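Long-range contacts in TlmII (PDB 4HVM), which takes part in tallysomycin biosynthesis as a condensation-domain protein and probably binds phosphopantetheine: residues Pro351-Ala355 / Asp410-Thr415; Leu199-Arg205 / Ala355-Val359; Trp195-Pro200 / Leu341-Val347. The contacts are given in a common frame with arbitrary orientation. Residue numbers count along the deposited sequence, not the author numbering.

Contact 1 (Pro351-Ala355 / Asp410-Thr415)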
# COMPACT_ATOMS: atom_id res chain seq x y z
N PRO A 351 -7.47 -19.72 3.80
CA PRO A 351 -7.14 -18.31 3.57
C PRO A 351 -6.56 -18.04 2.18
O PRO A 351 -6.10 -16.92 1.93
CB PRO A 351 -6.07 -18.05 4.63
CG PRO A 351 -5.35 -19.35 4.74
CD PRO A 351 -6.39 -20.43 4.51
N ARG A 352 -6.57 -19.03 1.30
CA ARG A 352 -6.06 -18.87 -0.06
C ARG A 352 -7.05 -18.13 -0.96
O ARG A 352 -7.49 -18.67 -1.98
CB ARG A 352 -5.74 -20.23 -0.68
CG ARG A 352 -4.80 -21.09 0.14
CD ARG A 352 -3.35 -20.66 -0.03
NE ARG A 352 -2.44 -21.60 0.62
CZ ARG A 352 -2.06 -21.51 1.89
NH1 ARG A 352 -2.51 -20.52 2.65
NH2 ARG A 352 -1.23 -22.41 2.39
N VAL A 353 -7.40 -16.90 -0.59
CA VAL A 353 -8.44 -16.14 -1.29
C VAL A 353 -7.94 -15.48 -2.57
O VAL A 353 -8.74 -15.03 -3.40
CB VAL A 353 -9.08 -15.08 -0.38
CG1 VAL A 353 -9.80 -15.73 0.78
CG2 VAL A 353 -8.02 -14.10 0.12
N ALA A 354 -6.62 -15.41 -2.74
CA ALA A 354 -6.03 -14.74 -3.89
C ALA A 354 -5.40 -15.72 -4.87
O ALA A 354 -4.63 -15.33 -5.74
CB ALA A 354 -5.01 -13.70 -3.44
N ALA A 355 -5.74 -17.00 -4.73
CA ALA A 355 -5.15 -18.05 -5.57
C ALA A 355 -5.43 -17.85 -7.05
O ALA A 355 -4.64 -18.26 -7.90
CB ALA A 355 -5.64 -19.41 -5.11
N ASP A 410 -1.25 -20.36 9.54
CA ASP A 410 -1.05 -20.02 8.13
C ASP A 410 -2.14 -19.06 7.64
O ASP A 410 -3.32 -19.43 7.57
CB ASP A 410 -1.04 -21.29 7.28
CG ASP A 410 -0.70 -21.02 5.83
OD1 ASP A 410 -0.11 -19.96 5.53
OD2 ASP A 410 -1.02 -21.89 4.98
N THR A 411 -1.75 -17.83 7.32
CA THR A 411 -2.69 -16.83 6.83
C THR A 411 -2.27 -16.26 5.48
O THR A 411 -2.68 -15.17 5.10
CB THR A 411 -2.86 -15.67 7.83
OG1 THR A 411 -1.62 -14.94 7.95
CG2 THR A 411 -3.28 -16.19 9.21
N TRP A 412 -1.45 -17.01 4.75
CA TRP A 412 -0.99 -16.60 3.43
C TRP A 412 -2.14 -16.64 2.42
O TRP A 412 -2.84 -17.64 2.33
CB TRP A 412 0.17 -17.51 2.98
CG TRP A 412 0.62 -17.31 1.57
CD1 TRP A 412 0.99 -16.14 0.98
CD2 TRP A 412 0.77 -18.33 0.58
NE1 TRP A 412 1.35 -16.37 -0.32
CE2 TRP A 412 1.23 -17.70 -0.60
CE3 TRP A 412 0.56 -19.71 0.56
CZ2 TRP A 412 1.48 -18.41 -1.77
CZ3 TRP A 412 0.81 -20.41 -0.61
CH2 TRP A 412 1.27 -19.76 -1.76
N ASP A 413 -2.33 -15.55 1.68
CA ASP A 413 -3.49 -15.43 0.79
C ASP A 413 -3.34 -16.16 -0.54
O ASP A 413 -4.31 -16.31 -1.28
CB ASP A 413 -3.89 -13.96 0.57
CG ASP A 413 -2.81 -13.15 -0.14
OD1 ASP A 413 -1.78 -13.72 -0.56
OD2 ASP A 413 -3.01 -11.92 -0.29
N GLY A 414 -2.13 -16.62 -0.84
CA GLY A 414 -1.90 -17.38 -2.05
C GLY A 414 -1.13 -16.62 -3.12
O GLY A 414 -0.82 -17.18 -4.17
N THR A 415 -0.83 -15.36 -2.86
CA THR A 415 -0.06 -14.55 -3.80
C THR A 415 1.35 -15.11 -3.95
O THR A 415 2.07 -15.28 -2.96
CB THR A 415 0.01 -13.08 -3.37
OG1 THR A 415 -1.32 -12.57 -3.20
CG2 THR A 415 0.73 -12.24 -4.42
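Start at Asp410, whose carboxylate reaches back to Arg352: OD2 takes a salt bridge from NH2 at 2.7 Å, with a weak second bond from NH1 at 3.1 Å. Backbone atoms of Asp410 and Thr411 brush the ring of Pro351, which follows a cis peptide bond. Next, Trp412 CE3 lies over one face of the Arg352 guanidinium, 3.4 Å from CZ, while the Trp412 carbonyl O receives a weak bond from Arg352 NH1; the indole has its cation-pi partner in Arg435. Asp413 makes the one backbone hydrogen bond between these loops: its O accepts from Ala354 N at 2.9 Å, inside the type I turn Arg352-Ala355. Its own OD1 closes an Asx turn onto Thr415 N. Gly414 nestles against that turn; a side chain would press on Ala355 N. Thr415 OG1 lies 3.9 Å from Ala354 CB. These two surface loops lead into strands 359-361 and 417-424, neighbours in the six-stranded sheet, and Val353 and Ala354 rest on Val339 and Tyr335 of helix 335-344.

Contact 2 (Leu199-Arg205 / Ala355-Val359)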
# COMPACT_ATOMS: atom_id res chain seq x y z
N LEU A 199 -16.43 -14.50 -11.81
CA LEU A 199 -15.62 -15.24 -10.85
C LEU A 199 -15.45 -16.75 -11.13
O LEU A 199 -14.35 -17.28 -10.99
CB LEU A 199 -16.12 -15.01 -9.42
CG LEU A 199 -15.75 -13.68 -8.77
CD1 LEU A 199 -16.33 -13.57 -7.37
CD2 LEU A 199 -14.23 -13.50 -8.74
N PRO A 200 -16.54 -17.45 -11.52
CA PRO A 200 -16.34 -18.88 -11.80
C PRO A 200 -15.47 -19.14 -13.03
O PRO A 200 -14.88 -20.22 -13.13
CB PRO A 200 -17.77 -19.38 -12.07
CG PRO A 200 -18.65 -18.41 -11.37
CD PRO A 200 -17.97 -17.09 -11.53
N ALA A 201 -15.39 -18.18 -13.94
CA ALA A 201 -14.66 -18.37 -15.18
C ALA A 201 -13.16 -18.08 -15.05
O ALA A 201 -12.40 -18.31 -15.98
CB ALA A 201 -15.27 -17.53 -16.29
N LEU A 202 -12.76 -17.57 -13.89
CA LEU A 202 -11.35 -17.28 -13.65
C LEU A 202 -10.50 -18.54 -13.75
O LEU A 202 -10.79 -19.55 -13.10
CB LEU A 202 -11.16 -16.64 -12.27
CG LEU A 202 -10.99 -15.12 -12.20
CD1 LEU A 202 -12.15 -14.41 -12.86
CD2 LEU A 202 -10.83 -14.66 -10.77
N PRO A 203 -9.44 -18.49 -14.57
CA PRO A 203 -8.54 -19.63 -14.79
C PRO A 203 -7.84 -20.08 -13.51
O PRO A 203 -7.66 -19.28 -12.59
CB PRO A 203 -7.52 -19.09 -15.79
CG PRO A 203 -7.60 -17.60 -15.65
CD PRO A 203 -9.02 -17.30 -15.33
N VAL A 204 -7.45 -21.35 -13.46
CA VAL A 204 -6.84 -21.93 -12.27
C VAL A 204 -5.33 -21.73 -12.23
O VAL A 204 -4.64 -22.00 -13.21
CB VAL A 204 -7.15 -23.44 -12.17
CG1 VAL A 204 -6.58 -24.01 -10.89
CG2 VAL A 204 -8.65 -23.69 -12.25
N ARG A 205 -4.83 -21.24 -11.10
CA ARG A 205 -3.40 -21.06 -10.89
C ARG A 205 -3.00 -21.40 -9.46
O ARG A 205 -2.49 -22.48 -9.18
CB ARG A 205 -2.99 -19.63 -11.23
CG ARG A 205 -2.58 -19.41 -12.67
CD ARG A 205 -2.28 -17.95 -12.93
NE ARG A 205 -1.21 -17.45 -12.07
CZ ARG A 205 0.08 -17.43 -12.40
NH1 ARG A 205 0.46 -17.88 -13.59
NH2 ARG A 205 0.98 -16.96 -11.56
N ALA A 355 -5.74 -17.00 -4.73
CA ALA A 355 -5.15 -18.05 -5.57
C ALA A 355 -5.43 -17.85 -7.05
O ALA A 355 -4.64 -18.26 -7.90
CB ALA A 355 -5.64 -19.41 -5.11
N ARG A 356 -6.56 -17.22 -7.36
CA ARG A 356 -6.98 -17.03 -8.75
C ARG A 356 -6.54 -15.68 -9.30
O ARG A 356 -6.76 -15.37 -10.47
CB ARG A 356 -8.50 -17.18 -8.87
CG ARG A 356 -9.04 -18.50 -8.33
CD ARG A 356 -8.67 -19.68 -9.22
NE ARG A 356 -9.72 -19.97 -10.19
CZ ARG A 356 -10.73 -20.81 -9.98
NH1 ARG A 356 -10.83 -21.48 -8.84
NH2 ARG A 356 -11.64 -21.00 -10.93
N TRP A 357 -5.93 -14.87 -8.44
CA TRP A 357 -5.27 -13.63 -8.87
C TRP A 357 -3.98 -13.43 -8.08
O TRP A 357 -3.80 -12.42 -7.40
CB TRP A 357 -6.21 -12.42 -8.73
CG TRP A 357 -6.92 -12.29 -7.41
CD1 TRP A 357 -6.41 -11.78 -6.25
CD2 TRP A 357 -8.28 -12.65 -7.12
NE1 TRP A 357 -7.36 -11.81 -5.26
CE2 TRP A 357 -8.52 -12.34 -5.77
CE3 TRP A 357 -9.31 -13.21 -7.88
CZ2 TRP A 357 -9.75 -12.58 -5.15
CZ3 TRP A 357 -10.53 -13.44 -7.27
CH2 TRP A 357 -10.74 -13.12 -5.92
N ASP A 358 -3.09 -14.41 -8.19
CA ASP A 358 -1.91 -14.50 -7.33
C ASP A 358 -0.72 -13.63 -7.74
O ASP A 358 0.42 -13.90 -7.37
CB ASP A 358 -1.46 -15.96 -7.22
CG ASP A 358 -1.09 -16.56 -8.56
OD1 ASP A 358 -1.45 -15.96 -9.59
OD2 ASP A 358 -0.44 -17.63 -8.59
N VAL A 359 -0.99 -12.58 -8.51
CA VAL A 359 0.04 -11.60 -8.84
C VAL A 359 -0.38 -10.23 -8.33
O VAL A 359 -1.40 -9.68 -8.75
CB VAL A 359 0.30 -11.53 -10.35
CG1 VAL A 359 1.36 -10.48 -10.65
CG2 VAL A 359 0.71 -12.89 -10.89
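Two arginines, one from each segment, carry the polar half of this contact. Arg356 folds its side chain back so that the guanidinium meets the backbone of 199-205: NH2 and NE both donate to Leu202 O, at 2.7 and 3.1 Å, and NE adds a weak bond to Pro203 O at 3.2 Å. Val204 CG2 makes a van der Waals contact with one face of the same guanidinium, 4.2 Å from Arg356 CZ. Arg205 answers with a salt bridge, its NE lying 2.9 Å from Asp358 OD1 and its NH2 3.3 Å from the same oxygen. The condensation fold pairs two chloramphenicol acetyltransferase-like lobes; here 355-359 runs into strand 359-361, inside the six-stranded sheet of the second lobe, and the connection that leaves helix 185-198 passes alongside. Apolar packing does the rest. Leu202 CD2 sits at the edge of the Trp357 indole, 3.6 Å from CE3, and Leu199 CD2 is 4.0 Å from CZ3 of the same ring, whose NE1 bonds to Tyr335 OH.

Contact 3 (Trp195-Pro200 / Leu341-Val347). With SO4 (sulfate ion), chain E.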
# COMPACT_ATOMS: atom_id res chain seq x y z
N TRP A 195 -19.73 -9.47 -11.09
CA TRP A 195 -18.66 -10.30 -10.56
C TRP A 195 -19.10 -11.74 -10.35
O TRP A 195 -18.29 -12.66 -10.44
CB TRP A 195 -18.13 -9.71 -9.26
CG TRP A 195 -17.19 -8.56 -9.47
CD1 TRP A 195 -17.49 -7.23 -9.48
CD2 TRP A 195 -15.78 -8.65 -9.74
NE1 TRP A 195 -16.36 -6.49 -9.72
CE2 TRP A 195 -15.30 -7.34 -9.88
CE3 TRP A 195 -14.89 -9.72 -9.86
CZ2 TRP A 195 -13.96 -7.06 -10.15
CZ3 TRP A 195 -13.56 -9.44 -10.12
CH2 TRP A 195 -13.10 -8.12 -10.26
N SER A 196 -20.39 -11.95 -10.08
CA SER A 196 -20.92 -13.30 -9.91
C SER A 196 -20.81 -14.10 -11.20
O SER A 196 -20.63 -15.31 -11.17
CB SER A 196 -22.38 -13.25 -9.46
OG SER A 196 -22.48 -12.80 -8.11
N ARG A 197 -20.93 -13.41 -12.33
CA ARG A 197 -20.89 -14.04 -13.64
C ARG A 197 -19.45 -14.37 -14.07
O ARG A 197 -19.23 -15.31 -14.84
CB ARG A 197 -21.57 -13.15 -14.68
CG ARG A 197 -21.50 -13.67 -16.11
CD ARG A 197 -22.09 -12.68 -17.10
NE ARG A 197 -23.52 -12.90 -17.34
CZ ARG A 197 -24.49 -12.30 -16.68
NH1 ARG A 197 -24.21 -11.42 -15.72
NH2 ARG A 197 -25.76 -12.56 -16.97
N ARG A 198 -18.49 -13.61 -13.56
CA ARG A 198 -17.11 -13.72 -14.02
C ARG A 198 -16.18 -14.53 -13.12
O ARG A 198 -15.25 -15.18 -13.60
CB ARG A 198 -16.53 -12.33 -14.29
CG ARG A 198 -17.02 -11.74 -15.60
CD ARG A 198 -16.76 -10.25 -15.69
NE ARG A 198 -17.32 -9.68 -16.91
CZ ARG A 198 -18.61 -9.40 -17.09
NH1 ARG A 198 -19.02 -8.89 -18.24
NH2 ARG A 198 -19.48 -9.63 -16.11
N LEU A 199 -16.43 -14.50 -11.81
CA LEU A 199 -15.62 -15.24 -10.85
C LEU A 199 -15.45 -16.75 -11.13
O LEU A 199 -14.35 -17.28 -10.99
CB LEU A 199 -16.12 -15.01 -9.42
CG LEU A 199 -15.75 -13.68 -8.77
CD1 LEU A 199 -16.33 -13.57 -7.37
CD2 LEU A 199 -14.23 -13.50 -8.74
N PRO A 200 -16.54 -17.45 -11.52
CA PRO A 200 -16.34 -18.88 -11.80
C PRO A 200 -15.47 -19.14 -13.03
O PRO A 200 -14.88 -20.22 -13.13
CB PRO A 200 -17.77 -19.38 -12.07
CG PRO A 200 -18.65 -18.41 -11.37
CD PRO A 200 -17.97 -17.09 -11.53
N LEU A 341 -17.54 -13.05 -2.01
CA LEU A 341 -18.32 -13.60 -3.11
C LEU A 341 -17.65 -14.83 -3.72
O LEU A 341 -18.30 -15.84 -3.98
CB LEU A 341 -18.55 -12.54 -4.18
CG LEU A 341 -19.39 -12.96 -5.39
CD1 LEU A 341 -20.74 -13.50 -4.94
CD2 LEU A 341 -19.57 -11.78 -6.33
N ALA A 342 -16.34 -14.74 -3.93
CA ALA A 342 -15.59 -15.85 -4.50
C ALA A 342 -15.60 -17.07 -3.59
O ALA A 342 -15.47 -18.20 -4.05
CB ALA A 342 -14.17 -15.43 -4.79
N VAL A 343 -15.75 -16.83 -2.29
CA VAL A 343 -15.81 -17.91 -1.32
C VAL A 343 -17.15 -18.64 -1.40
O VAL A 343 -17.19 -19.87 -1.40
CB VAL A 343 -15.58 -17.40 0.11
CG1 VAL A 343 -16.02 -18.43 1.13
CG2 VAL A 343 -14.12 -17.03 0.31
N ASP A 344 -18.24 -17.88 -1.46
CA ASP A 344 -19.58 -18.45 -1.54
C ASP A 344 -19.78 -19.25 -2.82
O ASP A 344 -20.45 -20.29 -2.82
CB ASP A 344 -20.64 -17.35 -1.45
CG ASP A 344 -20.62 -16.62 -0.12
OD1 ASP A 344 -20.04 -17.15 0.85
OD2 ASP A 344 -21.18 -15.51 -0.05
N LEU A 345 -19.20 -18.77 -3.91
CA LEU A 345 -19.30 -19.46 -5.20
C LEU A 345 -18.33 -20.64 -5.29
O LEU A 345 -18.27 -21.32 -6.31
CB LEU A 345 -19.06 -18.48 -6.34
CG LEU A 345 -19.97 -17.25 -6.40
CD1 LEU A 345 -19.54 -16.32 -7.52
CD2 LEU A 345 -21.42 -17.65 -6.57
N GLY A 346 -17.57 -20.86 -4.22
CA GLY A 346 -16.66 -21.99 -4.13
C GLY A 346 -15.47 -21.88 -5.05
O GLY A 346 -14.84 -22.88 -5.39
N VAL A 347 -15.15 -20.65 -5.45
CA VAL A 347 -14.02 -20.41 -6.33
C VAL A 347 -12.70 -20.50 -5.56
O VAL A 347 -11.72 -21.07 -6.05
CB VAL A 347 -14.13 -19.04 -7.03
CG1 VAL A 347 -12.90 -18.76 -7.88
CG2 VAL A 347 -15.39 -18.99 -7.88
S SO4 E . -22.49 -8.37 -18.17
O1 SO4 E . -23.13 -9.47 -18.89
O2 SO4 E . -23.48 -7.36 -17.79
O3 SO4 E . -21.88 -8.91 -16.96
O4 SO4 E . -21.48 -7.76 -19.04
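The C-terminal ends of helices 185-198 and 335-344 meet here. The first runs on toward Leu199 and Pro200, while the second finishes in a Schellman motif: Gly346, with positive phi, bonds back from N to Val343 O at 3.0 Å, and Val347 N reaches Ala342 O at 2.8 Å. The backbones come close, CA atoms 6.4 Å apart at Leu199 and Ala342 and 6.1 Å at Pro200 and Val347, with small or aliphatic side chains between them. Leu199 is the centrepiece: its CD1 is 3.7 Å from Leu341 CG and 3.8 Å from Ala342 CB, its CB is 4.1 Å from Leu345 CD1, and it also packs on Trp357 in the loop before strand 359-361. Leu341 CD2 touches Trp195 CB, at 3.9 Å, and Val347 CG2 lies 4.0 Å from Pro200 CA. Away from this seam, Arg198 holds a sulfate, probably picked up from the crystallisation liquor, with NH2 to O3 at 2.6 Å and NH1 to O4 at 2.8 Å. No hydrogen bond or salt bridge crosses between the segments: the helix ends are held together by aliphatic packing, while the charged groups of Arg197, Arg198 and Asp344 stay out of it.

Coming from the N terminus, the end of helix 185-198 opens contact 3, and the loop just beyond it opens contact 2; the two share Leu199 and Pro200. Contact 3 closes at 341-347, after 140 intervening residues, and contact 2 at 355-359, so these loops cross. Contact 1 opens at 351-355 only after contact 3 has closed, and shares Ala355 with contact 2 before closing at 410-415. The joins are physical too: Arg356 NH1 lies 3.0 Å from Val347 O, and Gly414 O 3.3 Å from Asp358 CB. Together they tie two helix ends to the loops entering strands 359-361 and 417-424.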